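Local coordinates for fucolectin-related protein (Streptococcus pneumoniae, PDB 2WMF) that probably hydrolyses host blood-group carbohydrate antigens, acting as a family 98 glycoside hydrolase, at residues Ser37-Asp48 against Tyr73-Val83; Asp527-His538 against Thr564-Asn574. All coordinates share one frame; numbering follows the deposited sequence.

Contact 1. Residues Ser37-Asp48 against Tyr73-Val83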
# COMPACT_ATOMS: atom_id res chain seq x y z
N SER A 37 -12.42 9.79 -0.05
CA SER A 37 -12.13 9.87 -1.48
C SER A 37 -10.65 9.51 -1.72
O SER A 37 -9.82 10.37 -1.99
CB SER A 37 -12.39 11.29 -1.96
OG SER A 37 -12.22 11.45 -3.34
N PRO A 38 -10.31 8.22 -1.54
CA PRO A 38 -8.93 7.79 -1.74
C PRO A 38 -8.55 7.80 -3.21
O PRO A 38 -9.40 8.03 -4.10
CB PRO A 38 -8.95 6.37 -1.17
CG PRO A 38 -10.35 5.88 -1.42
CD PRO A 38 -11.20 7.11 -1.17
N LEU A 39 -7.26 7.58 -3.49
CA LEU A 39 -6.74 7.63 -4.84
C LEU A 39 -5.94 6.37 -5.19
O LEU A 39 -5.06 5.93 -4.43
CB LEU A 39 -5.83 8.89 -5.05
CG LEU A 39 -5.20 9.03 -6.44
CD1 LEU A 39 -6.33 9.28 -7.46
CD2 LEU A 39 -4.16 10.17 -6.51
N LEU A 40 -6.34 5.74 -6.30
CA LEU A 40 -5.62 4.57 -6.85
C LEU A 40 -4.86 5.01 -8.09
O LEU A 40 -5.47 5.48 -9.05
CB LEU A 40 -6.61 3.45 -7.17
CG LEU A 40 -6.05 2.21 -7.89
CD1 LEU A 40 -5.19 1.42 -6.88
CD2 LEU A 40 -7.14 1.28 -8.48
N LEU A 41 -3.53 4.84 -8.07
CA LEU A 41 -2.68 5.09 -9.19
C LEU A 41 -2.30 3.76 -9.90
O LEU A 41 -1.92 2.79 -9.25
CB LEU A 41 -1.40 5.82 -8.79
CG LEU A 41 -1.58 7.26 -8.31
CD1 LEU A 41 -0.33 7.78 -7.55
CD2 LEU A 41 -1.91 8.17 -9.49
N SER A 42 -2.45 3.75 -11.21
CA SER A 42 -2.05 2.64 -12.07
C SER A 42 -1.08 3.17 -13.12
O SER A 42 -1.38 4.13 -13.82
CB SER A 42 -3.26 1.98 -12.73
OG SER A 42 -4.26 1.64 -11.78
N PRO A 43 0.12 2.56 -13.21
CA PRO A 43 1.17 3.12 -14.04
C PRO A 43 1.36 2.55 -15.45
O PRO A 43 1.19 1.33 -15.69
CB PRO A 43 2.43 2.81 -13.23
CG PRO A 43 2.11 1.50 -12.60
CD PRO A 43 0.63 1.43 -12.40
N LEU A 44 1.70 3.47 -16.36
CA LEU A 44 2.21 3.16 -17.72
C LEU A 44 3.66 3.69 -17.86
O LEU A 44 4.08 4.67 -17.22
CB LEU A 44 1.31 3.83 -18.77
CG LEU A 44 -0.13 3.29 -18.89
CD1 LEU A 44 -1.00 4.26 -19.78
CD2 LEU A 44 -0.24 1.78 -19.36
N TYR A 45 4.42 3.07 -18.76
CA TYR A 45 5.87 3.27 -18.88
C TYR A 45 6.25 3.54 -20.34
O TYR A 45 5.81 2.82 -21.25
CB TYR A 45 6.64 2.05 -18.34
CG TYR A 45 6.36 1.87 -16.88
CD1 TYR A 45 7.18 2.43 -15.92
CD2 TYR A 45 5.25 1.17 -16.46
CE1 TYR A 45 6.88 2.29 -14.57
CE2 TYR A 45 4.94 1.03 -15.11
CZ TYR A 45 5.77 1.60 -14.16
OH TYR A 45 5.48 1.46 -12.81
N GLY A 46 7.08 4.56 -20.55
CA GLY A 46 7.55 4.91 -21.88
C GLY A 46 8.42 3.85 -22.51
O GLY A 46 9.20 3.19 -21.86
N ASN A 47 8.21 3.65 -23.80
CA ASN A 47 9.13 2.90 -24.66
C ASN A 47 9.76 3.90 -25.63
O ASN A 47 9.10 4.80 -26.13
CB ASN A 47 8.37 1.82 -25.45
CG ASN A 47 9.30 0.74 -26.05
OD1 ASN A 47 10.47 0.64 -25.69
ND2 ASN A 47 8.77 -0.08 -26.94
N ASP A 48 11.03 3.71 -25.95
CA ASP A 48 11.73 4.60 -26.91
C ASP A 48 11.56 4.05 -28.33
O ASP A 48 12.49 4.08 -29.16
CB ASP A 48 13.21 4.77 -26.53
CG ASP A 48 13.97 3.46 -26.43
OD1 ASP A 48 13.37 2.35 -26.44
OD2 ASP A 48 15.21 3.53 -26.40
N TYR A 73 -12.07 7.70 -8.34
CA TYR A 73 -11.04 7.63 -7.31
C TYR A 73 -9.71 7.13 -7.88
O TYR A 73 -8.91 6.58 -7.15
CB TYR A 73 -11.53 6.69 -6.20
CG TYR A 73 -12.88 7.08 -5.65
CD1 TYR A 73 -13.01 8.16 -4.81
CD2 TYR A 73 -14.00 6.37 -6.03
CE1 TYR A 73 -14.25 8.54 -4.33
CE2 TYR A 73 -15.27 6.76 -5.57
CZ TYR A 73 -15.37 7.82 -4.71
OH TYR A 73 -16.65 8.21 -4.23
N ALA A 74 -9.52 7.34 -9.17
CA ALA A 74 -8.37 6.76 -9.90
C ALA A 74 -7.67 7.75 -10.83
O ALA A 74 -8.28 8.71 -11.29
CB ALA A 74 -8.79 5.50 -10.68
N ALA A 75 -6.43 7.45 -11.17
CA ALA A 75 -5.67 8.16 -12.15
C ALA A 75 -4.57 7.26 -12.68
O ALA A 75 -4.23 6.24 -12.06
CB ALA A 75 -5.06 9.43 -11.57
N ILE A 76 -4.03 7.66 -13.81
CA ILE A 76 -2.96 6.96 -14.48
C ILE A 76 -1.63 7.69 -14.30
O ILE A 76 -1.50 8.91 -14.54
CB ILE A 76 -3.25 6.80 -15.99
CG1 ILE A 76 -4.59 6.07 -16.21
CG2 ILE A 76 -2.10 6.07 -16.69
CD1 ILE A 76 -4.69 4.68 -15.55
N GLU A 77 -0.62 6.94 -13.86
CA GLU A 77 0.75 7.47 -13.72
C GLU A 77 1.47 7.24 -15.06
O GLU A 77 1.32 6.19 -15.68
CB GLU A 77 1.52 6.72 -12.60
CG GLU A 77 3.05 6.89 -12.73
CD GLU A 77 3.87 6.00 -11.84
OE1 GLU A 77 3.52 5.81 -10.68
OE2 GLU A 77 4.95 5.49 -12.29
N LEU A 78 2.17 8.28 -15.51
CA LEU A 78 2.93 8.24 -16.74
C LEU A 78 4.39 8.37 -16.39
O LEU A 78 4.84 9.41 -16.01
CB LEU A 78 2.51 9.36 -17.70
CG LEU A 78 1.09 9.22 -18.28
CD1 LEU A 78 0.69 10.57 -18.95
CD2 LEU A 78 0.98 8.08 -19.31
N HIS A 79 5.13 7.26 -16.54
CA HIS A 79 6.54 7.18 -16.22
C HIS A 79 7.33 7.09 -17.54
O HIS A 79 7.12 6.17 -18.32
CB HIS A 79 6.84 5.92 -15.36
CG HIS A 79 8.19 5.96 -14.69
ND1 HIS A 79 9.33 6.44 -15.30
CD2 HIS A 79 8.56 5.58 -13.44
CE1 HIS A 79 10.34 6.36 -14.44
NE2 HIS A 79 9.90 5.86 -13.30
N PRO A 80 8.23 8.05 -17.79
CA PRO A 80 8.88 8.07 -19.10
C PRO A 80 9.78 6.87 -19.34
O PRO A 80 10.00 6.49 -20.49
CB PRO A 80 9.66 9.40 -19.09
CG PRO A 80 9.90 9.70 -17.62
CD PRO A 80 8.67 9.17 -16.92
N ALA A 81 10.30 6.26 -18.26
CA ALA A 81 10.95 4.94 -18.35
C ALA A 81 12.00 4.89 -19.48
O ALA A 81 12.96 5.63 -19.41
CB ALA A 81 9.90 3.83 -18.50
N LYS A 82 11.77 4.09 -20.53
CA LYS A 82 12.84 3.85 -21.55
C LYS A 82 13.10 5.07 -22.45
O LYS A 82 14.10 5.11 -23.15
CB LYS A 82 12.51 2.65 -22.42
CG LYS A 82 12.43 1.33 -21.69
CD LYS A 82 12.01 0.24 -22.63
CE LYS A 82 13.15 -0.13 -23.60
NZ LYS A 82 12.65 -1.16 -24.58
N VAL A 83 12.22 6.05 -22.40
CA VAL A 83 12.42 7.32 -23.11
C VAL A 83 13.58 8.10 -22.50
O VAL A 83 14.24 8.87 -23.20
CB VAL A 83 11.10 8.16 -23.10
CG1 VAL A 83 11.34 9.60 -23.61
CG2 VAL A 83 10.04 7.45 -23.93
O HOH W 1 -5.73 3.91 -11.42
O HOH W 2 6.17 3.50 -11.16

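Contact 2. Residues Asp527-His538 against Thr564-Asn574. Unlike the reference sequence in segment 527-538: S536 (reference Lys).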
# COMPACT_ATOMS: atom_id res chain seq x y z
N ASP A 527 -7.19 -24.29 -6.42
CA ASP A 527 -6.78 -24.94 -5.17
C ASP A 527 -7.40 -24.09 -4.04
O ASP A 527 -6.99 -22.95 -3.84
CB ASP A 527 -5.28 -24.96 -4.97
CG ASP A 527 -4.50 -25.74 -6.05
OD1 ASP A 527 -4.92 -26.79 -6.48
OD2 ASP A 527 -3.38 -25.32 -6.39
N PHE A 528 -8.37 -24.63 -3.33
CA PHE A 528 -9.02 -23.91 -2.23
C PHE A 528 -8.27 -24.17 -0.92
O PHE A 528 -7.67 -25.22 -0.71
CB PHE A 528 -10.48 -24.31 -2.05
CG PHE A 528 -11.39 -23.97 -3.21
CD1 PHE A 528 -10.98 -23.23 -4.31
CD2 PHE A 528 -12.75 -24.36 -3.14
CE1 PHE A 528 -11.86 -22.95 -5.36
CE2 PHE A 528 -13.63 -24.05 -4.18
CZ PHE A 528 -13.20 -23.33 -5.28
N ARG A 529 -8.36 -23.21 0.00
CA ARG A 529 -7.77 -23.28 1.34
C ARG A 529 -8.91 -22.90 2.31
O ARG A 529 -9.78 -22.12 1.97
CB ARG A 529 -6.59 -22.27 1.50
CG ARG A 529 -5.61 -22.34 0.38
CD ARG A 529 -4.30 -21.65 0.68
NE ARG A 529 -4.31 -20.23 1.05
CZ ARG A 529 -4.50 -19.21 0.21
NH1 ARG A 529 -4.35 -17.97 0.65
NH2 ARG A 529 -4.90 -19.39 -1.05
N THR A 530 -8.83 -23.40 3.53
CA THR A 530 -9.93 -23.28 4.48
C THR A 530 -9.70 -22.18 5.54
O THR A 530 -8.65 -22.13 6.22
CB THR A 530 -10.16 -24.60 5.22
OG1 THR A 530 -10.42 -25.63 4.24
CG2 THR A 530 -11.37 -24.47 6.16
N THR A 531 -10.70 -21.31 5.69
CA THR A 531 -10.78 -20.32 6.74
C THR A 531 -11.95 -20.76 7.60
O THR A 531 -13.03 -20.99 7.08
CB THR A 531 -11.08 -18.91 6.19
OG1 THR A 531 -10.06 -18.52 5.27
CG2 THR A 531 -11.17 -17.90 7.35
N THR A 532 -11.70 -20.93 8.90
CA THR A 532 -12.75 -21.40 9.81
C THR A 532 -13.11 -20.22 10.72
O THR A 532 -12.22 -19.63 11.39
CB THR A 532 -12.27 -22.58 10.65
OG1 THR A 532 -11.81 -23.63 9.78
CG2 THR A 532 -13.41 -23.08 11.58
N LEU A 533 -14.40 -19.89 10.74
CA LEU A 533 -14.93 -18.76 11.51
C LEU A 533 -15.89 -19.31 12.58
O LEU A 533 -16.82 -20.05 12.24
CB LEU A 533 -15.67 -17.82 10.57
CG LEU A 533 -16.38 -16.65 11.22
CD1 LEU A 533 -15.38 -15.81 11.95
CD2 LEU A 533 -17.20 -15.86 10.13
N THR A 534 -15.64 -18.99 13.85
CA THR A 534 -16.45 -19.50 14.95
C THR A 534 -16.99 -18.33 15.78
O THR A 534 -16.24 -17.48 16.25
CB THR A 534 -15.63 -20.42 15.86
OG1 THR A 534 -14.96 -21.41 15.07
CG2 THR A 534 -16.52 -21.15 16.84
N LEU A 535 -18.31 -18.26 15.88
CA LEU A 535 -18.98 -17.23 16.68
C LEU A 535 -19.47 -17.89 17.96
O LEU A 535 -20.32 -18.79 17.91
CB LEU A 535 -20.18 -16.65 15.94
CG LEU A 535 -19.94 -16.02 14.58
CD1 LEU A 535 -21.29 -15.55 13.95
CD2 LEU A 535 -18.99 -14.88 14.70
N SER A 536 -18.89 -17.47 19.08
CA SER A 536 -19.21 -18.03 20.37
C SER A 536 -20.17 -17.10 21.04
O SER A 536 -19.90 -15.92 21.21
CB SER A 536 -17.96 -18.14 21.23
OG SER A 536 -18.22 -18.77 22.47
N GLY A 537 -21.32 -17.63 21.40
CA GLY A 537 -22.27 -16.93 22.22
C GLY A 537 -23.05 -16.06 21.32
O GLY A 537 -23.25 -14.88 21.63
N HIS A 538 -23.44 -16.60 20.17
CA HIS A 538 -24.24 -15.84 19.22
C HIS A 538 -25.70 -15.85 19.73
O HIS A 538 -26.38 -16.89 19.75
CB HIS A 538 -24.12 -16.38 17.80
CG HIS A 538 -24.66 -15.43 16.77
ND1 HIS A 538 -25.98 -15.41 16.39
CD2 HIS A 538 -24.06 -14.41 16.10
CE1 HIS A 538 -26.17 -14.45 15.50
NE2 HIS A 538 -25.02 -13.82 15.31
N THR A 564 -24.73 -24.55 23.34
CA THR A 564 -23.63 -23.65 23.61
C THR A 564 -23.79 -22.33 22.85
O THR A 564 -23.05 -21.37 23.11
CB THR A 564 -22.27 -24.28 23.23
OG1 THR A 564 -22.24 -24.55 21.83
CG2 THR A 564 -22.01 -25.58 24.01
N HIS A 565 -24.74 -22.27 21.92
CA HIS A 565 -24.94 -21.09 21.07
C HIS A 565 -23.67 -20.75 20.28
O HIS A 565 -23.28 -19.58 20.13
CB HIS A 565 -25.47 -19.89 21.87
CG HIS A 565 -26.92 -20.01 22.22
ND1 HIS A 565 -27.92 -19.31 21.56
CD2 HIS A 565 -27.54 -20.77 23.15
CE1 HIS A 565 -29.09 -19.65 22.07
NE2 HIS A 565 -28.89 -20.53 23.04
N VAL A 566 -23.07 -21.80 19.73
CA VAL A 566 -21.86 -21.62 18.92
C VAL A 566 -22.17 -21.89 17.45
O VAL A 566 -22.69 -22.93 17.10
CB VAL A 566 -20.69 -22.48 19.41
CG1 VAL A 566 -19.47 -22.37 18.42
CG2 VAL A 566 -20.29 -22.08 20.83
N TYR A 567 -21.86 -20.91 16.60
CA TYR A 567 -22.04 -21.08 15.17
C TYR A 567 -20.63 -21.17 14.56
O TYR A 567 -19.79 -20.29 14.82
CB TYR A 567 -22.80 -19.88 14.62
CG TYR A 567 -22.91 -19.86 13.12
CD1 TYR A 567 -23.80 -20.70 12.43
CD2 TYR A 567 -22.05 -19.06 12.35
CE1 TYR A 567 -23.88 -20.68 11.03
CE2 TYR A 567 -22.11 -19.04 10.96
CZ TYR A 567 -23.01 -19.85 10.29
OH TYR A 567 -23.00 -19.79 8.88
N THR A 568 -20.41 -22.17 13.70
CA THR A 568 -19.14 -22.29 12.97
C THR A 568 -19.44 -22.34 11.47
O THR A 568 -20.33 -23.08 11.01
CB THR A 568 -18.35 -23.56 13.34
OG1 THR A 568 -18.16 -23.62 14.75
CG2 THR A 568 -16.96 -23.61 12.62
N ILE A 569 -18.74 -21.51 10.70
CA ILE A 569 -18.75 -21.63 9.25
C ILE A 569 -17.34 -21.94 8.77
O ILE A 569 -16.37 -21.23 9.12
CB ILE A 569 -19.39 -20.41 8.51
CG1 ILE A 569 -19.50 -20.74 7.01
CG2 ILE A 569 -18.63 -19.17 8.78
CD1 ILE A 569 -20.40 -19.85 6.25
N THR A 570 -17.22 -23.02 8.00
CA THR A 570 -15.95 -23.49 7.44
C THR A 570 -16.01 -23.13 5.98
O THR A 570 -16.84 -23.66 5.27
CB THR A 570 -15.85 -25.01 7.64
OG1 THR A 570 -15.94 -25.24 9.05
CG2 THR A 570 -14.53 -25.52 7.14
N VAL A 571 -15.15 -22.20 5.55
CA VAL A 571 -15.20 -21.67 4.19
C VAL A 571 -13.97 -22.19 3.45
O VAL A 571 -12.85 -21.93 3.85
CB VAL A 571 -15.20 -20.12 4.15
CG1 VAL A 571 -15.31 -19.62 2.73
CG2 VAL A 571 -16.36 -19.57 5.03
N ASN A 572 -14.16 -22.91 2.35
CA ASN A 572 -13.04 -23.36 1.48
C ASN A 572 -13.04 -22.46 0.25
O ASN A 572 -14.03 -22.40 -0.47
CB ASN A 572 -13.26 -24.80 1.04
CG ASN A 572 -13.83 -25.63 2.14
OD1 ASN A 572 -15.04 -26.01 2.10
ND2 ASN A 572 -13.04 -25.84 3.18
N HIS A 573 -11.96 -21.72 0.05
CA HIS A 573 -12.01 -20.65 -0.94
C HIS A 573 -10.64 -20.37 -1.55
O HIS A 573 -9.64 -20.70 -0.96
CB HIS A 573 -12.70 -19.40 -0.38
CG HIS A 573 -12.00 -18.68 0.74
ND1 HIS A 573 -11.73 -19.22 1.99
CD2 HIS A 573 -11.63 -17.37 0.82
CE1 HIS A 573 -11.22 -18.27 2.77
NE2 HIS A 573 -11.11 -17.16 2.08
N ASN A 574 -10.65 -19.76 -2.74
CA ASN A 574 -9.47 -19.09 -3.28
C ASN A 574 -9.97 -17.81 -3.89
O ASN A 574 -10.40 -17.78 -5.04
CB ASN A 574 -8.71 -19.96 -4.27
CG ASN A 574 -7.33 -19.38 -4.60
OD1 ASN A 574 -7.07 -18.23 -4.30
ND2 ASN A 574 -6.43 -20.19 -5.18

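Contact 1. Residues Ser37-Asp48 against Tyr73-Val83
P43 CB packs against the side chain of E77 on the tight face of this parallel strand pair, 3.8 Å from E77 CD. E77 CG lies anti to the backbone N (chi1 161°), and the chain runs on extended, carrying its carboxylate toward the Y45 hydroxyl. A water bridges the two, donating to E77 OE2 at 2.6 Å and also bonded to Y45 OH; E77 OE1 is held by N291. Next on the same face, the Y45 ring lies beside H79, CD1 being 3.6 Å from H79 CB. The two rings are nearly parallel (29°) but slid so far apart that they hardly overlap. A81 CB approaches Y45 at its edge, and A81 N donates to H79 ND1, helping to fix how that imidazole is turned. Along the pair, backbone bonds alternate from L40 N–Y73 O to G46 N–H79 O, L44 N to E77 O being the straightest at 176°, and K82 N to G46 O adds one more.

The far end is looser, with D48 exposed and N47 and K82 partly so. There N47 and K82 run alongside each other, and K82 NZ donates to N47 OD1 at 3.0 Å, with W504 O as a second acceptor. D48 OD1 stays 4.0 Å from K82 NZ, beyond a salt bridge; its carboxylate pairs instead with K85.

These are the first two strands of an eight-stranded (beta/alpha) barrel, joined through helix 59-64. L41, A75 and E77 face the barrel interior, touching F116 and V118 of strand 115-121, while L40 packs on helix 307-322 and L78 on helix 95-111.

Contact 2. Residues Asp527-His538 against Thr564-Asn574
R529 and H573 open a run of antiparallel hydrogen-bonded pairs through T531–V571 and L533–I569 to L535–Y567, where L535 N reaches Y567 O at 2.7 Å. At the far end H565 O accepts from G537 N and H538 N; H565 and V566 form a G1 bulge against D561.

Among polar side chains, N572 ND2 donates to T530 OG1 at 2.8 Å, the hydroxyl lying in the amide plane, and N572 OD1 is taken by T555. N574 ND2 reaches D527 O only weakly, while N574 OD1 accepts from R485 N. R529 bonds outside the pair, to N483 O, P464 O and T463 OG1.

Apolar contacts divide by face. On one, threonine methyls pack across the strands: T530 CG2, anti to the backbone N (OG1 at chi1 -58°), touches T570 CG2 at a tight 3.5 Å, T532 CG2 meets T568 CG2, and T534 CG2 meets V566 CG1. On the other, L533 CB lies 3.7 Å from I569 CG2, and L535 CD1 3.9 Å from Y567 CD2. H573 CA sits over one face of the F528 ring.

The chemistry is two-sided: a threonine-rich, partly exposed outer face, and a largely apolar one, T531 and H573 included, where L533 meets I479 and V571 meets L481 of the second sheet, as in a beta-sandwich.

Overall arrangement
Contact 1 comes first along the chain and contact 2 follows it in series; the two lie on opposite sides of the molecule's centre. Their centres are 40 Å apart and their nearest atoms about 20 Å, so neither touches the other. Contact 1 is the deeper, its centre about 16 Å from the centre of the chain, against about 28 Å for contact 2. One is parallel and belongs to the barrel, the other antiparallel and belongs to one of the two antiparallel sheets of the C-terminal part. In barrel glycosidases the active site sits at the C-terminal ends of the strands, so the Y45 and H79 end of contact 1 is probably the one on the active-site side.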